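Local atomic coordinates of putative alpha/beta hydrolase FOLD protein (Candidatus Nitrososphaera gargensis, PDB entry 5A62), a protein that probably acts as a hydrolase of the alpha/beta hydrolase fold, consistent with a carboxylesterase that cleaves ester bonds. Residues E239-Q244 with Y259-G264. Residues are numbered along the deposited sequence; the frame is centred on the assembly and turned at random.
Sequences ELRVLQ and YDILMG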
ATOM      1  N   GLU A 239      20.650   8.870  19.843  1.00 13.50           N
ATOM      2  CA  GLU A 239      21.795   8.047  20.152  1.00 13.25           C
ATOM      3  C   GLU A 239      21.812   6.823  19.248  1.00 14.33           C
ATOM      4  O   GLU A 239      20.921   5.999  19.321  1.00 15.90           O
ATOM      5  CB  GLU A 239      21.751   7.667  21.610  1.00 15.74           C
ATOM      6  CG  GLU A 239      21.877   8.870  22.549  1.00 19.73           C
ATOM      7  CD  GLU A 239      23.267   9.518  22.485  1.00 23.17           C
ATOM      8  OE1 GLU A 239      24.183   8.763  22.180  1.00 29.95           O
ATOM      9  OE2 GLU A 239      23.430  10.760  22.649  1.00 30.77           O
ATOM     10  N   LEU A 240      22.847   6.668  18.417  1.00 13.32           N
ATOM     11  CA  LEU A 240      22.960   5.583  17.498  1.00 14.48           C
ATOM     12  C   LEU A 240      24.105   4.710  17.876  1.00 14.14           C
ATOM     13  O   LEU A 240      25.215   5.215  18.138  1.00 15.30           O
ATOM     14  CB  LEU A 240      23.234   6.162  16.137  1.00 16.16           C
ATOM     15  CG  LEU A 240      23.656   5.223  15.026  1.00 18.14           C
ATOM     16  CD1 LEU A 240      22.615   4.176  14.685  1.00 18.78           C
ATOM     17  CD2 LEU A 240      23.992   6.032  13.787  1.00 21.27           C
ATOM     18  N   ARG A 241      23.952   3.411  17.834  1.00 13.71           N
ATOM     19  CA  ARG A 241      25.041   2.470  18.080  1.00 15.23           C
ATOM     20  C   ARG A 241      24.978   1.462  17.002  1.00 15.04           C
ATOM     21  O   ARG A 241      23.911   0.948  16.609  1.00 14.83           O
ATOM     22  CB  ARG A 241      24.852   1.803  19.437  1.00 16.38           C
ATOM     23  CG  ARG A 241      24.721   2.721  20.633  1.00 20.81           C
ATOM     24  CD  ARG A 241      26.063   3.367  20.973  1.00 22.10           C
ATOM     25  NE  ARG A 241      25.884   4.268  22.101  1.00 22.18           N
ATOM     26  CZ  ARG A 241      25.491   5.530  22.041  1.00 24.27           C
ATOM     27  NH1 ARG A 241      25.267   6.129  20.873  1.00 25.08           N
ATOM     28  NH2 ARG A 241      25.317   6.228  23.170  1.00 29.20           N
ATOM     29  N   VAL A 242      26.116   1.137  16.427  1.00 14.64           N
ATOM     30  CA  VAL A 242      26.224   0.158  15.370  1.00 14.83           C
ATOM     31  C   VAL A 242      26.814  -1.154  15.865  1.00 14.14           C
ATOM     32  O   VAL A 242      27.864  -1.155  16.523  1.00 16.15           O
ATOM     33  CB  VAL A 242      27.081   0.700  14.176  1.00 14.57           C
ATOM     34  CG1 VAL A 242      27.254  -0.358  13.097  1.00 14.76           C
ATOM     35  CG2 VAL A 242      26.449   1.993  13.646  1.00 15.20           C
ATOM     36  N   LEU A 243      26.223  -2.260  15.506  1.00 13.78           N
ATOM     37  CA  LEU A 243      26.713  -3.609  15.792  1.00 13.67           C
ATOM     38  C   LEU A 243      27.498  -4.057  14.610  1.00 15.08           C
ATOM     39  O   LEU A 243      26.961  -4.433  13.578  1.00 14.65           O
ATOM     40  CB  LEU A 243      25.546  -4.593  16.113  1.00 14.96           C
ATOM     41  CG  LEU A 243      24.788  -4.243  17.368  1.00 15.18           C
ATOM     42  CD1 LEU A 243      23.507  -5.042  17.369  1.00 16.84           C
ATOM     43  CD2 LEU A 243      25.629  -4.599  18.609  1.00 20.10           C
ATOM     44  N   GLN A 244      28.841  -4.133  14.799  1.00 16.64           N
ATOM     45  CA  GLN A 244      29.710  -4.549  13.711  1.00 19.83           C
ATOM     46  C   GLN A 244      29.539  -5.989  13.402  1.00 19.82           C
ATOM     47  O   GLN A 244      29.644  -6.843  14.273  1.00 21.04           O
ATOM     48  CB  GLN A 244      31.198  -4.295  14.061  1.00 21.32           C
ATOM     49  CG  GLN A 244      31.553  -2.852  14.246  1.00 22.87           C
ATOM     50  CD  GLN A 244      31.195  -1.951  13.057  1.00 20.17           C
ATOM     51  OE1 GLN A 244      31.285  -2.368  11.941  1.00 28.00           O
ATOM     52  NE2 GLN A 244      30.782  -0.778  13.337  1.00 24.54           N
ATOM     53  N   TYR A 259      22.525  -6.541  23.832  1.00 14.51           N
ATOM     54  CA  TYR A 259      21.862  -6.403  25.146  1.00 15.03           C
ATOM     55  C   TYR A 259      22.606  -5.493  26.091  1.00 14.96           C
ATOM     56  O   TYR A 259      21.989  -4.835  26.891  1.00 14.63           O
ATOM     57  CB  TYR A 259      21.501  -7.772  25.773  1.00 14.48           C
ATOM     58  CG  TYR A 259      20.708  -8.574  24.767  1.00 15.76           C
ATOM     59  CD1 TYR A 259      19.421  -8.230  24.495  1.00 17.08           C
ATOM     60  CD2 TYR A 259      21.310  -9.563  23.998  1.00 16.74           C
ATOM     61  CE1 TYR A 259      18.706  -8.894  23.517  1.00 17.32           C
ATOM     62  CE2 TYR A 259      20.607 -10.240  23.034  1.00 16.48           C
ATOM     63  CZ  TYR A 259      19.310  -9.883  22.775  1.00 18.40           C
ATOM     64  OH  TYR A 259      18.566 -10.523  21.790  1.00 21.39           O
ATOM     65  N   ASP A 260      23.919  -5.507  25.988  1.00 15.80           N
ATOM     66  CA  ASP A 260      24.739  -4.568  26.721  1.00 17.07           C
ATOM     67  C   ASP A 260      24.299  -3.175  26.326  1.00 15.75           C
ATOM     68  O   ASP A 260      24.038  -2.352  27.172  1.00 16.80           O
ATOM     69  CB  ASP A 260      26.206  -4.801  26.377  1.00 18.63           C
ATOM     70  CG  ASP A 260      26.738  -6.157  26.895  1.00 23.70           C
ATOM     71  OD1 ASP A 260      26.131  -6.792  27.780  1.00 28.27           O
ATOM     72  OD2 ASP A 260      27.756  -6.562  26.328  1.00 30.87           O
ATOM     73  N   ILE A 261      24.138  -2.928  25.024  1.00 15.09           N
ATOM     74  CA  ILE A 261      23.714  -1.621  24.561  1.00 15.19           C
ATOM     75  C   ILE A 261      22.283  -1.278  25.009  1.00 14.15           C
ATOM     76  O   ILE A 261      22.019  -0.222  25.563  1.00 13.84           O
ATOM     77  CB  ILE A 261      23.837  -1.530  23.041  1.00 15.78           C
ATOM     78  CG1 ILE A 261      25.322  -1.562  22.644  1.00 16.73           C
ATOM     79  CG2 ILE A 261      23.203  -0.253  22.533  1.00 17.78           C
ATOM     80  CD1 ILE A 261      25.518  -1.816  21.183  1.00 18.08           C
ATOM     81  N   LEU A 262      21.379  -2.221  24.795  1.00 14.26           N
ATOM     82  CA  LEU A 262      19.991  -2.022  25.193  1.00 15.08           C
ATOM     83  C   LEU A 262      19.852  -1.683  26.671  1.00 14.52           C
ATOM     84  O   LEU A 262      19.115  -0.736  27.016  1.00 14.90           O
ATOM     85  CB  LEU A 262      19.220  -3.293  24.853  1.00 15.82           C
ATOM     86  CG  LEU A 262      17.727  -3.259  25.239  1.00 17.35           C
ATOM     87  CD1 LEU A 262      17.022  -2.245  24.375  1.00 19.70           C
ATOM     88  CD2 LEU A 262      17.047  -4.624  25.137  1.00 20.67           C
ATOM     89  N   MET A 263      20.535  -2.452  27.533  1.00 15.19           N
ATOM     90  CA  MET A 263      20.339  -2.189  28.965  1.00 16.74           C
ATOM     91  C   MET A 263      20.952  -0.844  29.385  1.00 16.09           C
ATOM     92  O   MET A 263      20.420  -0.134  30.245  1.00 18.75           O
ATOM     93  CB  MET A 263      20.839  -3.364  29.819  1.00 18.40           C
ATOM     94  CG  MET A 263      20.180  -4.683  29.481  1.00 19.17           C
ATOM     95  SD  MET A 263      18.362  -4.683  29.313  1.00 23.72           S
ATOM     96  CE  MET A 263      17.944  -4.164  30.963  1.00 23.27           C
ATOM     97  N   GLY A 264      22.024  -0.447  28.717  1.00 16.30           N
ATOM     98  CA  GLY A 264      22.559   0.857  28.851  1.00 16.84           C
ATOM     99  C   GLY A 264      21.585   1.974  28.542  1.00 17.40           C
ATOM    100  O   GLY A 264      21.412   2.955  29.268  1.00 18.63           O
TER
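Strand 239-243 passes beside helix 256-272 with Arg241 and Ile261 closest, their CA atoms 7.8 Å apart, and no hydrogen bond joins the two segments. Within 259-264, Ile261 alone touches the strand. Its CB points toward the strand; the CG2 branch meets Arg241, and the CG1 branch ends in CD1 between Leu243 and Arg241. CG2 lies 3.8 Å from CG of Arg241, against the aliphatic base of that side chain. CG1 is anti to the carbonyl carbon (chi1 -68°) and carries CD1 to the buried Leu243, 3.8 Å from its CD2. CD1 also lies 4.1 Å from CB of Arg241. The side chains of Leu243 and Ile261 pass each other in opposite directions. In this alpha/beta hydrolase fold, strand 239-243 is the outermost strand at one end of the chain's central sheet, paired in parallel with strand 212-218, and the C-terminal helix packs against it. Leu243 also touches Glu257 and Met258 of that helix, and Arg241 touches Phe265. The Arg241 chain bends about CB-CG (chi2 -72°), and its guanidinium turns back along its own strand. Two of its three bonds go to the same oxygen: NH1 and NH2 both bind OE1 of Glu239, in the guanidinium plane; the salt bridge from NH2 is 2.9 Å long. NH1 also donates to the backbone O of Leu240 at 2.9 Å, approaching from above the carbonyl plane.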